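Local coordinates for protein putative peptidase (Chlamydophila abortus, PDB 3CE2) that probably degrades small bioactive peptides as a zinc-dependent oligopeptidase of the M3B family, at residues I79-A90 with D106-F117. Residues are numbered along the deposited sequence; the frame is centred on the assembly and turned at random.
Sequences IERKLNKLYVYA and DLKSITHLHTLF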
loop_
_atom_site.group_PDB
_atom_site.type_symbol
_atom_site.label_atom_id
_atom_site.label_comp_id
_atom_site.label_asym_id
_atom_site.label_seq_id
_atom_site.Cartn_x
_atom_site.Cartn_y
_atom_site.Cartn_z
ATOM N N ILE A 79 27.422 2.302 -3.473
ATOM C CA ILE A 79 27.325 0.861 -3.653
ATOM C C ILE A 79 25.863 0.470 -3.812
ATOM O O ILE A 79 25.468 -0.150 -4.818
ATOM C CB ILE A 79 27.935 0.121 -2.437
ATOM C CG1 ILE A 79 29.469 0.179 -2.496
ATOM C CG2 ILE A 79 27.469 -1.326 -2.381
ATOM C CD1 ILE A 79 30.131 -0.171 -1.199
ATOM N N GLU A 80 25.066 0.869 -2.823
ATOM C CA GLU A 80 23.643 0.582 -2.790
ATOM C C GLU A 80 23.017 0.960 -4.109
ATOM O O GLU A 80 22.149 0.254 -4.638
ATOM C CB GLU A 80 22.978 1.352 -1.655
ATOM C CG GLU A 80 21.483 1.204 -1.585
ATOM C CD GLU A 80 20.854 2.037 -0.467
ATOM O OE1 GLU A 80 21.573 2.410 0.496
ATOM O OE2 GLU A 80 19.633 2.314 -0.551
ATOM N N ARG A 81 23.470 2.071 -4.662
ATOM C CA ARG A 81 22.875 2.549 -5.878
ATOM C C ARG A 81 23.140 1.569 -7.026
ATOM O O ARG A 81 22.238 1.292 -7.836
ATOM C CB ARG A 81 23.418 3.921 -6.185
ATOM C CG ARG A 81 22.888 4.544 -7.436
ATOM C CD ARG A 81 23.394 5.953 -7.486
ATOM N NE ARG A 81 23.188 6.541 -8.799
ATOM C CZ ARG A 81 23.344 7.833 -9.044
ATOM N NH1 ARG A 81 23.694 8.650 -8.057
ATOM N NH2 ARG A 81 23.140 8.299 -10.265
ATOM N N LYS A 82 24.364 1.028 -7.067
ATOM C CA LYS A 82 24.804 0.111 -8.124
ATOM C C LYS A 82 24.086 -1.235 -7.968
ATOM O O LYS A 82 23.549 -1.763 -8.937
ATOM C CB LYS A 82 26.322 -0.088 -8.049
ATOM C CG LYS A 82 27.010 -0.649 -9.306
ATOM C CD LYS A 82 28.265 -1.462 -8.903
ATOM C CE LYS A 82 29.588 -0.977 -9.561
ATOM N NZ LYS A 82 29.913 -1.567 -10.901
ATOM N N LEU A 83 24.062 -1.763 -6.741
ATOM C CA LEU A 83 23.270 -2.942 -6.407
ATOM C C LEU A 83 21.830 -2.852 -6.896
ATOM O O LEU A 83 21.322 -3.811 -7.486
ATOM C CB LEU A 83 23.279 -3.202 -4.906
ATOM C CG LEU A 83 24.677 -3.532 -4.392
ATOM C CD1 LEU A 83 24.659 -4.104 -3.009
ATOM C CD2 LEU A 83 25.366 -4.489 -5.335
ATOM N N ASN A 84 21.175 -1.714 -6.657
ATOM C CA ASN A 84 19.778 -1.527 -7.070
ATOM C C ASN A 84 19.632 -1.535 -8.585
ATOM O O ASN A 84 18.693 -2.111 -9.117
ATOM C CB ASN A 84 19.205 -0.223 -6.515
ATOM C CG ASN A 84 19.000 -0.265 -5.014
ATOM O OD1 ASN A 84 19.326 -1.259 -4.361
ATOM N ND2 ASN A 84 18.473 0.827 -4.451
ATOM N N LYS A 85 20.550 -0.874 -9.276
ATOM C CA LYS A 85 20.559 -0.876 -10.724
ATOM C C LYS A 85 20.643 -2.331 -11.215
ATOM O O LYS A 85 19.903 -2.744 -12.097
ATOM C CB LYS A 85 21.758 -0.054 -11.201
ATOM C CG LYS A 85 21.901 0.182 -12.687
ATOM C CD LYS A 85 23.061 1.164 -12.896
ATOM C CE LYS A 85 23.604 1.149 -14.328
ATOM N NZ LYS A 85 22.713 1.855 -15.311
ATOM N N LEU A 86 21.538 -3.117 -10.626
ATOM C CA LEU A 86 21.729 -4.485 -11.061
ATOM C C LEU A 86 20.517 -5.300 -10.674
ATOM O O LEU A 86 20.106 -6.212 -11.394
ATOM C CB LEU A 86 22.943 -5.098 -10.387
ATOM C CG LEU A 86 24.321 -4.609 -10.805
ATOM C CD1 LEU A 86 25.325 -5.018 -9.711
ATOM C CD2 LEU A 86 24.697 -5.153 -12.181
ATOM N N TYR A 87 19.937 -4.989 -9.527
ATOM C CA TYR A 87 18.781 -5.740 -9.115
ATOM C C TYR A 87 17.624 -5.559 -10.084
ATOM O O TYR A 87 17.032 -6.512 -10.581
ATOM C CB TYR A 87 18.338 -5.309 -7.744
ATOM C CG TYR A 87 17.229 -6.177 -7.247
ATOM C CD1 TYR A 87 17.509 -7.343 -6.515
ATOM C CD2 TYR A 87 15.894 -5.867 -7.532
ATOM C CE1 TYR A 87 16.489 -8.157 -6.050
ATOM C CE2 TYR A 87 14.862 -6.677 -7.076
ATOM C CZ TYR A 87 15.173 -7.821 -6.336
ATOM O OH TYR A 87 14.169 -8.625 -5.889
ATOM N N VAL A 88 17.312 -4.307 -10.341
ATOM C CA VAL A 88 16.193 -3.951 -11.137
ATOM C C VAL A 88 16.340 -4.613 -12.484
ATOM O O VAL A 88 15.390 -5.200 -13.003
ATOM C CB VAL A 88 16.101 -2.410 -11.244
ATOM C CG1 VAL A 88 15.234 -1.988 -12.414
ATOM C CG2 VAL A 88 15.558 -1.838 -9.915
ATOM N N TYR A 89 17.540 -4.553 -13.042
ATOM C CA TYR A 89 17.776 -5.143 -14.360
ATOM C C TYR A 89 17.512 -6.650 -14.370
ATOM O O TYR A 89 16.853 -7.157 -15.265
ATOM C CB TYR A 89 19.205 -4.896 -14.824
ATOM C CG TYR A 89 19.472 -5.508 -16.163
ATOM C CD1 TYR A 89 19.258 -4.780 -17.318
ATOM C CD2 TYR A 89 19.912 -6.825 -16.282
ATOM C CE1 TYR A 89 19.477 -5.318 -18.546
ATOM C CE2 TYR A 89 20.130 -7.389 -17.523
ATOM C CZ TYR A 89 19.911 -6.620 -18.653
ATOM O OH TYR A 89 20.130 -7.118 -19.917
ATOM N N ALA A 90 18.049 -7.364 -13.383
ATOM C CA ALA A 90 17.848 -8.813 -13.273
ATOM C C ALA A 90 16.367 -9.186 -13.039
ATOM O O ALA A 90 15.811 -10.072 -13.702
ATOM C CB ALA A 90 18.719 -9.373 -12.175
ATOM N N ASP A 106 20.764 -15.172 -12.501
ATOM C CA ASP A 106 21.135 -13.761 -12.429
ATOM C C ASP A 106 20.510 -13.137 -11.186
ATOM O O ASP A 106 21.217 -12.638 -10.313
ATOM C CB ASP A 106 20.632 -13.011 -13.670
ATOM C CG ASP A 106 21.482 -13.275 -14.914
ATOM O OD1 ASP A 106 22.580 -13.884 -14.786
ATOM O OD2 ASP A 106 21.038 -12.853 -16.016
ATOM N N LEU A 107 19.184 -13.193 -11.103
ATOM C CA LEU A 107 18.469 -12.651 -9.960
ATOM C C LEU A 107 18.977 -13.182 -8.612
ATOM O O LEU A 107 19.096 -12.433 -7.648
ATOM C CB LEU A 107 16.974 -12.937 -10.104
ATOM C CG LEU A 107 16.055 -12.426 -9.001
ATOM C CD1 LEU A 107 16.050 -10.908 -9.003
ATOM C CD2 LEU A 107 14.653 -12.951 -9.230
ATOM N N LYS A 108 19.266 -14.473 -8.545
ATOM C CA LYS A 108 19.695 -15.103 -7.305
ATOM C C LYS A 108 21.075 -14.579 -6.883
ATOM O O LYS A 108 21.401 -14.517 -5.684
ATOM C CB LYS A 108 19.699 -16.626 -7.493
ATOM C CG LYS A 108 20.265 -17.462 -6.340
ATOM C CD LYS A 108 20.546 -18.906 -6.810
ATOM C CE LYS A 108 21.449 -19.694 -5.847
ATOM N NZ LYS A 108 20.792 -19.988 -4.531
ATOM N N SER A 109 21.877 -14.188 -7.870
ATOM C CA SER A 109 23.197 -13.613 -7.603
ATOM C C SER A 109 23.090 -12.235 -6.942
ATOM O O SER A 109 23.546 -12.020 -5.806
ATOM C CB SER A 109 24.000 -13.489 -8.895
ATOM O OG SER A 109 24.166 -14.742 -9.509
ATOM N N ILE A 110 22.490 -11.298 -7.664
ATOM C CA ILE A 110 22.341 -9.954 -7.156
ATOM C C ILE A 110 21.629 -10.024 -5.797
ATOM O O ILE A 110 22.029 -9.351 -4.841
ATOM C CB ILE A 110 21.646 -9.022 -8.178
ATOM C CG1 ILE A 110 21.722 -7.572 -7.711
ATOM C CG2 ILE A 110 20.227 -9.462 -8.439
ATOM C CD1 ILE A 110 23.076 -7.229 -7.098
ATOM N N THR A 111 20.619 -10.880 -5.696
ATOM C CA THR A 111 19.904 -11.013 -4.447
ATOM C C THR A 111 20.887 -11.409 -3.339
ATOM O O THR A 111 20.859 -10.863 -2.228
ATOM C CB THR A 111 18.735 -12.040 -4.560
ATOM O OG1 THR A 111 17.796 -11.563 -5.527
ATOM C CG2 THR A 111 18.005 -12.230 -3.187
ATOM N N HIS A 112 21.758 -12.364 -3.644
ATOM C CA HIS A 112 22.720 -12.831 -2.661
ATOM C C HIS A 112 23.618 -11.652 -2.285
ATOM O O HIS A 112 23.884 -11.422 -1.111
ATOM C CB HIS A 112 23.543 -13.984 -3.237
ATOM C CG HIS A 112 24.712 -14.380 -2.391
ATOM N ND1 HIS A 112 24.569 -14.922 -1.127
ATOM C CD2 HIS A 112 26.046 -14.328 -2.633
ATOM C CE1 HIS A 112 25.766 -15.176 -0.624
ATOM N NE2 HIS A 112 26.679 -14.830 -1.518
ATOM N N LEU A 113 24.056 -10.902 -3.296
ATOM C CA LEU A 113 24.860 -9.691 -3.084
ATOM C C LEU A 113 24.218 -8.669 -2.141
ATOM O O LEU A 113 24.897 -8.080 -1.301
ATOM C CB LEU A 113 25.194 -9.025 -4.414
ATOM C CG LEU A 113 26.591 -9.419 -4.857
ATOM C CD1 LEU A 113 27.185 -8.455 -5.909
ATOM C CD2 LEU A 113 27.430 -9.449 -3.599
ATOM N N HIS A 114 22.912 -8.469 -2.284
ATOM C CA HIS A 114 22.189 -7.556 -1.425
ATOM C C HIS A 114 22.204 -8.042 -0.003
ATOM O O HIS A 114 22.273 -7.242 0.918
ATOM C CB HIS A 114 20.748 -7.384 -1.881
ATOM C CG HIS A 114 20.571 -6.316 -2.915
ATOM N ND1 HIS A 114 20.878 -6.510 -4.246
ATOM C CD2 HIS A 114 20.113 -5.045 -2.818
ATOM C CE1 HIS A 114 20.611 -5.408 -4.927
ATOM N NE2 HIS A 114 20.149 -4.504 -4.081
ATOM N N THR A 115 22.141 -9.352 0.185
ATOM C CA THR A 115 22.119 -9.897 1.532
ATOM C C THR A 115 23.499 -9.760 2.173
ATOM O O THR A 115 23.632 -9.605 3.396
ATOM C CB THR A 115 21.627 -11.370 1.543
ATOM O OG1 THR A 115 20.397 -11.458 0.813
ATOM C CG2 THR A 115 21.366 -11.845 2.980
ATOM N N LEU A 116 24.523 -9.783 1.338
ATOM C CA LEU A 116 25.878 -9.652 1.825
ATOM C C LEU A 116 26.050 -8.213 2.290
ATOM O O LEU A 116 26.385 -7.946 3.449
ATOM C CB LEU A 116 26.866 -9.981 0.703
ATOM C CG LEU A 116 27.955 -11.031 0.968
ATOM C CD1 LEU A 116 27.445 -12.145 1.898
ATOM C CD2 LEU A 116 28.441 -11.608 -0.368
ATOM N N PHE A 117 25.787 -7.290 1.370
ATOM C CA PHE A 117 25.733 -5.874 1.690
ATOM C C PHE A 117 25.027 -5.634 3.003
ATOM O O PHE A 117 25.575 -4.982 3.901
ATOM C CB PHE A 117 25.007 -5.100 0.595
ATOM C CG PHE A 117 25.110 -3.626 0.754
ATOM C CD1 PHE A 117 26.356 -3.013 0.807
ATOM C CD2 PHE A 117 23.972 -2.844 0.869
ATOM C CE1 PHE A 117 26.466 -1.659 0.960
ATOM C CE2 PHE A 117 24.078 -1.470 1.025
ATOM C CZ PHE A 117 25.328 -0.882 1.069
#
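Ile110 O takes two hydrogen bonds from His114, one from its backbone N and one from ring ND1 (3.1 Å), and the second fixes the imidazole for its reach toward Asn84 on the facing helix. The two helices, 66-96 and 101-120, form an antiparallel helical hairpin; over 79-90 and 106-117 their axes come within 9.0 Å at 154°, and side chains interlock as knobs into holes. ND1 approaches from above the carbonyl plane of Ile110, yet that oxygen lies in the plane of the ring. At the far edge NE2 gives Asn84 OD1 a weak bond of 3.4 Å, with the amide and imidazole nearly coplanar. Histidine suits this place because its two nitrogens can serve both helices; if both carry protons, the ring would be positive, which these carbonyl oxygens would favour. Tyr87 turns its edge to the face of His114 in a T-shaped pair, the planes at 74°. With CG anti to the backbone N (chi1 -174°), the phenol runs crosswise to helix 101-120, a knob among Leu107, Ile110, Thr111 and His114. Beside the phenol, Thr111 turns its OG1 back to Leu107 O, 2.6 Å away, which satisfies the hydroxyl within its own helix.

Ile110 is the reciprocal knob, among Leu83, Leu86, Tyr87 and Ala90. Its branches divide the work: CG1 lies 3.8 Å from Leu86 CB, while CG2 touches Tyr87 CD1 and Ala90 CB. The small Ala90 lets the backbones draw together, its CB 4.0 Å from Leu107 CA. Trp36 of helix 33-42 packs on Ala90 and Asp106, whose carboxylate pairs with Arg33. At the other end the forked Leu83 inserts CD1 against Phe117 CB and CD2 toward Ile110 CD1, and Phe117 CE1 meets Ile79 CG2 at 3.5 Å.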